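Local coordinates for cell division control protein 4 (Saccharomyces cerevisiae, PDB 3V7D) that serves as the substrate-recognition subunit of an SCF ubiquitin ligase, binding phosphorylated targets such as the CDK inhibitor SIC1 so that they are ubiquitinated and degraded, at residues L176-W188 against H197-I211. The protein carries 1 engineered substitution. Numbering follows the deposited sequence.
Unlike the reference sequence in segment 197-211: Glu200 (reference Lys).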
loop_
_atom_site.group_PDB
_atom_site.type_symbol
_atom_site.label_atom_id
_atom_site.label_comp_id
_atom_site.label_asym_id
_atom_site.label_seq_id
_atom_site.Cartn_x
_atom_site.Cartn_y
_atom_site.Cartn_z
ATOM N N LEU B 176 -18.279 1.434 16.879
ATOM C CA LEU B 176 -18.724 1.476 15.489
ATOM C C LEU B 176 -20.019 2.263 15.304
ATOM O O LEU B 176 -20.815 2.403 16.232
ATOM C CB LEU B 176 -18.862 0.060 14.919
ATOM C CG LEU B 176 -20.007 -0.818 15.427
ATOM C CD1 LEU B 176 -21.089 -0.931 14.374
ATOM C CD2 LEU B 176 -19.500 -2.198 15.813
ATOM N N VAL B 177 -20.220 2.773 14.093
ATOM C CA VAL B 177 -21.405 3.556 13.763
ATOM C C VAL B 177 -22.200 2.873 12.656
ATOM O O VAL B 177 -21.620 2.350 11.702
ATOM C CB VAL B 177 -21.015 4.976 13.306
ATOM C CG1 VAL B 177 -22.255 5.831 13.092
ATOM C CG2 VAL B 177 -20.090 5.622 14.325
ATOM N N SER B 178 -23.526 2.877 12.781
ATOM C CA SER B 178 -24.394 2.244 11.787
ATOM C C SER B 178 -25.486 3.177 11.258
ATOM O O SER B 178 -25.905 4.105 11.938
ATOM C CB SER B 178 -25.040 0.986 12.371
ATOM O OG SER B 178 -25.856 1.304 13.489
ATOM N N GLY B 179 -25.941 2.911 10.037
ATOM C CA GLY B 179 -27.056 3.626 9.446
ATOM C C GLY B 179 -28.089 2.626 8.965
ATOM O O GLY B 179 -27.737 1.532 8.523
ATOM N N SER B 180 -29.363 2.993 9.043
ATOM C CA SER B 180 -30.435 2.033 8.793
ATOM C C SER B 180 -31.632 2.618 8.052
ATOM O O SER B 180 -31.721 3.828 7.843
ATOM C CB SER B 180 -30.902 1.418 10.115
ATOM O OG SER B 180 -32.093 0.671 9.945
ATOM N N THR B 181 -32.555 1.744 7.663
ATOM C CA THR B 181 -33.791 2.176 7.024
ATOM C C THR B 181 -34.778 2.705 8.060
ATOM O O THR B 181 -35.840 3.217 7.707
ATOM C CB THR B 181 -34.454 1.040 6.224
ATOM O OG1 THR B 181 -34.716 -0.071 7.091
ATOM C CG2 THR B 181 -33.549 0.593 5.091
ATOM N N ASP B 182 -34.424 2.586 9.338
ATOM C CA ASP B 182 -35.239 3.168 10.401
ATOM C C ASP B 182 -34.924 4.649 10.602
ATOM O O ASP B 182 -35.423 5.275 11.539
ATOM C CB ASP B 182 -35.095 2.388 11.716
ATOM C CG ASP B 182 -33.674 2.383 12.258
ATOM O OD1 ASP B 182 -32.874 3.276 11.903
ATOM O OD2 ASP B 182 -33.359 1.478 13.061
ATOM N N ARG B 183 -34.074 5.179 9.723
ATOM C CA ARG B 183 -33.696 6.595 9.692
ATOM C C ARG B 183 -32.793 7.022 10.852
ATOM O O ARG B 183 -32.480 8.205 11.002
ATOM C CB ARG B 183 -34.934 7.494 9.608
ATOM C CG ARG B 183 -35.906 7.089 8.512
ATOM C CD ARG B 183 -37.231 7.822 8.634
ATOM N NE ARG B 183 -38.208 7.315 7.676
ATOM C CZ ARG B 183 -39.476 7.711 7.621
ATOM N NH1 ARG B 183 -39.927 8.622 8.473
ATOM N NH2 ARG B 183 -40.293 7.193 6.713
ATOM N N THR B 184 -32.354 6.060 11.656
ATOM C CA THR B 184 -31.498 6.373 12.793
ATOM C C THR B 184 -30.013 6.153 12.506
ATOM O O THR B 184 -29.638 5.369 11.633
ATOM C CB THR B 184 -31.881 5.547 14.031
ATOM O OG1 THR B 184 -31.603 4.162 13.789
ATOM C CG2 THR B 184 -33.359 5.725 14.355
ATOM N N VAL B 185 -29.178 6.867 13.250
ATOM C CA VAL B 185 -27.746 6.633 13.253
ATOM C C VAL B 185 -27.393 6.110 14.639
ATOM O O VAL B 185 -27.716 6.742 15.644
ATOM C CB VAL B 185 -26.965 7.928 12.986
ATOM C CG1 VAL B 185 -25.473 7.661 13.008
ATOM C CG2 VAL B 185 -27.387 8.540 11.655
ATOM N N ARG B 186 -26.750 4.950 14.698
ATOM C CA ARG B 186 -26.458 4.330 15.984
ATOM C C ARG B 186 -24.966 4.144 16.241
ATOM O O ARG B 186 -24.209 3.758 15.349
ATOM C CB ARG B 186 -27.188 2.993 16.111
ATOM C CG ARG B 186 -28.635 3.114 16.563
ATOM C CD ARG B 186 -29.288 1.744 16.631
ATOM N NE ARG B 186 -30.544 1.751 17.376
ATOM C CZ ARG B 186 -31.723 2.062 16.849
ATOM N NH1 ARG B 186 -31.811 2.406 15.572
ATOM N NH2 ARG B 186 -32.814 2.035 17.600
ATOM N N VAL B 187 -24.556 4.433 17.470
ATOM C CA VAL B 187 -23.183 4.221 17.903
ATOM C C VAL B 187 -23.153 2.998 18.810
ATOM O O VAL B 187 -23.986 2.868 19.705
ATOM C CB VAL B 187 -22.649 5.436 18.684
ATOM C CG1 VAL B 187 -21.209 5.201 19.126
ATOM C CG2 VAL B 187 -22.759 6.700 17.842
ATOM N N TRP B 188 -22.201 2.102 18.574
ATOM C CA TRP B 188 -22.130 0.859 19.330
ATOM C C TRP B 188 -20.770 0.681 19.995
ATOM O O TRP B 188 -19.748 1.136 19.480
ATOM C CB TRP B 188 -22.390 -0.341 18.416
ATOM C CG TRP B 188 -23.624 -0.237 17.569
ATOM C CD1 TRP B 188 -23.782 0.515 16.444
ATOM C CD2 TRP B 188 -24.861 -0.935 17.763
ATOM N NE1 TRP B 188 -25.045 0.341 15.932
ATOM C CE2 TRP B 188 -25.728 -0.546 16.723
ATOM C CE3 TRP B 188 -25.323 -1.845 18.719
ATOM C CZ2 TRP B 188 -27.026 -1.034 16.611
ATOM C CZ3 TRP B 188 -26.615 -2.328 18.606
ATOM C CH2 TRP B 188 -27.450 -1.923 17.559
ATOM N N HIS B 197 -25.589 5.058 21.706
ATOM C CA HIS B 197 -26.294 6.256 21.254
ATOM C C HIS B 197 -27.193 5.974 20.053
ATOM O O HIS B 197 -26.807 5.255 19.131
ATOM C CB HIS B 197 -25.299 7.365 20.884
ATOM C CG HIS B 197 -24.366 7.742 21.993
ATOM N ND1 HIS B 197 -23.294 6.957 22.366
ATOM C CD2 HIS B 197 -24.337 8.825 22.806
ATOM C CE1 HIS B 197 -22.652 7.536 23.365
ATOM N NE2 HIS B 197 -23.263 8.672 23.648
ATOM N N VAL B 198 -28.392 6.547 20.070
ATOM C CA VAL B 198 -29.266 6.528 18.903
ATOM C C VAL B 198 -29.570 7.959 18.469
ATOM O O VAL B 198 -30.264 8.692 19.174
ATOM C CB VAL B 198 -30.587 5.797 19.187
ATOM C CG1 VAL B 198 -31.467 5.797 17.946
ATOM C CG2 VAL B 198 -30.323 4.376 19.659
ATOM N N PHE B 199 -29.043 8.356 17.314
ATOM C CA PHE B 199 -29.250 9.709 16.802
ATOM C C PHE B 199 -30.359 9.746 15.755
ATOM O O PHE B 199 -30.235 9.155 14.680
ATOM C CB PHE B 199 -27.964 10.271 16.191
ATOM C CG PHE B 199 -26.834 10.423 17.171
ATOM C CD1 PHE B 199 -27.075 10.474 18.533
ATOM C CD2 PHE B 199 -25.525 10.519 16.721
ATOM C CE1 PHE B 199 -26.034 10.616 19.431
ATOM C CE2 PHE B 199 -24.479 10.660 17.612
ATOM C CZ PHE B 199 -24.734 10.710 18.971
ATOM N N GLU B 200 -31.442 10.448 16.070
ATOM C CA GLU B 200 -32.520 10.635 15.111
ATOM C C GLU B 200 -32.395 12.017 14.484
ATOM O O GLU B 200 -31.718 12.892 15.026
ATOM C CB GLU B 200 -33.887 10.452 15.781
ATOM C CG GLU B 200 -34.084 9.070 16.401
ATOM C CD GLU B 200 -35.490 8.845 16.929
ATOM O OE1 GLU B 200 -36.394 9.636 16.589
ATOM O OE2 GLU B 200 -35.692 7.872 17.687
ATOM N N GLY B 201 -33.034 12.209 13.338
ATOM C CA GLY B 201 -32.955 13.477 12.639
ATOM C C GLY B 201 -33.227 13.332 11.156
ATOM O O GLY B 201 -33.959 14.133 10.573
ATOM N N HIS B 202 -32.630 12.313 10.543
ATOM C CA HIS B 202 -32.883 12.015 9.138
ATOM C C HIS B 202 -34.358 11.695 8.923
ATOM O O HIS B 202 -34.988 11.037 9.750
ATOM C CB HIS B 202 -32.017 10.845 8.660
ATOM C CG HIS B 202 -30.623 11.239 8.279
ATOM N ND1 HIS B 202 -30.353 12.112 7.247
ATOM C CD2 HIS B 202 -29.422 10.873 8.786
ATOM C CE1 HIS B 202 -29.046 12.268 7.137
ATOM N NE2 HIS B 202 -28.458 11.528 8.059
ATOM N N ASN B 203 -34.904 12.168 7.811
ATOM C CA ASN B 203 -36.314 11.959 7.517
ATOM C C ASN B 203 -36.523 10.802 6.555
ATOM O O ASN B 203 -37.634 10.569 6.074
ATOM C CB ASN B 203 -36.942 13.241 6.970
ATOM C CG ASN B 203 -36.982 14.354 8.003
ATOM O OD1 ASN B 203 -36.473 15.450 7.774
ATOM N ND2 ASN B 203 -37.582 14.070 9.154
ATOM N N SER B 204 -35.442 10.078 6.285
ATOM C CA SER B 204 -35.485 8.932 5.390
ATOM C C SER B 204 -34.310 7.992 5.671
ATOM O O SER B 204 -33.530 8.224 6.597
ATOM C CB SER B 204 -35.475 9.397 3.933
ATOM O OG SER B 204 -35.726 8.319 3.052
ATOM N N THR B 205 -34.197 6.931 4.876
ATOM C CA THR B 205 -33.165 5.910 5.069
ATOM C C THR B 205 -31.751 6.485 5.052
ATOM O O THR B 205 -31.393 7.238 4.148
ATOM C CB THR B 205 -33.255 4.811 3.984
ATOM O OG1 THR B 205 -34.426 4.014 4.199
ATOM C CG2 THR B 205 -32.023 3.912 4.018
ATOM N N VAL B 206 -30.955 6.135 6.058
ATOM C CA VAL B 206 -29.535 6.468 6.051
ATOM C C VAL B 206 -28.839 5.536 5.065
ATOM O O VAL B 206 -28.724 4.340 5.311
ATOM C CB VAL B 206 -28.898 6.313 7.444
ATOM C CG1 VAL B 206 -27.444 6.749 7.407
ATOM C CG2 VAL B 206 -29.671 7.124 8.481
ATOM N N ARG B 207 -28.383 6.090 3.946
ATOM C CA ARG B 207 -27.888 5.277 2.836
ATOM C C ARG B 207 -26.389 5.001 2.898
ATOM O O ARG B 207 -25.924 3.960 2.437
ATOM C CB ARG B 207 -28.228 5.943 1.502
ATOM C CG ARG B 207 -27.999 5.054 0.296
ATOM C CD ARG B 207 -28.825 3.786 0.400
ATOM N NE ARG B 207 -28.630 2.903 -0.746
ATOM C CZ ARG B 207 -27.664 1.994 -0.830
ATOM N NH1 ARG B 207 -26.797 1.847 0.165
ATOM N NH2 ARG B 207 -27.566 1.230 -1.910
ATOM N N CYS B 208 -25.638 5.936 3.464
ATOM C CA CYS B 208 -24.186 5.839 3.488
ATOM C C CYS B 208 -23.652 6.661 4.649
ATOM O O CYS B 208 -24.390 7.464 5.226
ATOM C CB CYS B 208 -23.605 6.364 2.172
ATOM S SG CYS B 208 -24.008 8.114 1.824
ATOM N N LEU B 209 -22.381 6.467 4.991
ATOM C CA LEU B 209 -21.760 7.248 6.059
ATOM C C LEU B 209 -20.238 7.124 6.093
ATOM O O LEU B 209 -19.669 6.149 5.600
ATOM C CB LEU B 209 -22.367 6.895 7.427
ATOM C CG LEU B 209 -21.970 5.617 8.164
ATOM C CD1 LEU B 209 -20.908 5.920 9.199
ATOM C CD2 LEU B 209 -23.182 4.991 8.830
ATOM N N ASP B 210 -19.587 8.127 6.675
ATOM C CA ASP B 210 -18.142 8.110 6.872
ATOM C C ASP B 210 -17.809 8.781 8.198
ATOM O O ASP B 210 -18.627 9.520 8.745
ATOM C CB ASP B 210 -17.432 8.844 5.732
ATOM C CG ASP B 210 -15.981 8.415 5.570
ATOM O OD1 ASP B 210 -15.452 7.709 6.459
ATOM O OD2 ASP B 210 -15.367 8.790 4.549
ATOM N N ILE B 211 -16.611 8.520 8.712
ATOM C CA ILE B 211 -16.135 9.170 9.927
ATOM C C ILE B 211 -14.816 9.877 9.656
ATOM O O ILE B 211 -13.883 9.278 9.121
ATOM C CB ILE B 211 -15.918 8.166 11.069
ATOM C CG1 ILE B 211 -17.206 7.392 11.364
ATOM C CG2 ILE B 211 -15.424 8.884 12.323
ATOM C CD1 ILE B 211 -17.048 6.351 12.455
#
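Arg186 lies alongside Val198, its partner in an antiparallel non-hydrogen-bonded pair. CB sits 3.8 Å from His197 O. CG turns anti to the carbonyl carbon (chi1 -83°) and meets Val198 CG2. CD passes the same methyl, and NE comes within 3.5 Å of it. At the tip, Val198 CG1 lies over the centre of one guanidinium face, 3.9 Å above the plane. NH2 stays near both methyls of Val198. NH1 forms a salt bridge with Asp182 OD2, which also accepts bonds from His161 ND1 and Asp162 N. Cutting this side chain back to an alanine would probably cost Asp182 its arginine mate and take the guanidinium cover from the methyls of Val198.

Val185 and Phe199 form the next pair along and bond backbone to backbone in both directions. The Phe199 N to Val185 O bond is 2.7 Å long and nearly straight, at 169°. These strands belong to one blade of the WD40 beta-propeller. Strand 194-199 is the fourth strand of the blade that holds most of WD 2, and the chain then crosses to strand 206-213, the innermost strand of the next blade.

The two blades meet through aliphatic side chains and one backbone bond. Val177 CG2 touches Ile211 CD1 at 3.6 Å. Val206 CG1 rests on Gly179 CA, where a side chain would collide with it. Val206 N also donates to Ser180 O at 3.0 Å. Nearby, Thr181 and Thr205 point the same way, with their CG2 methyls 3.8 Å apart. The bound peptide lies at this end: Thr205 N and Arg207 NH2 each hydrogen-bond to a modified side chain of it.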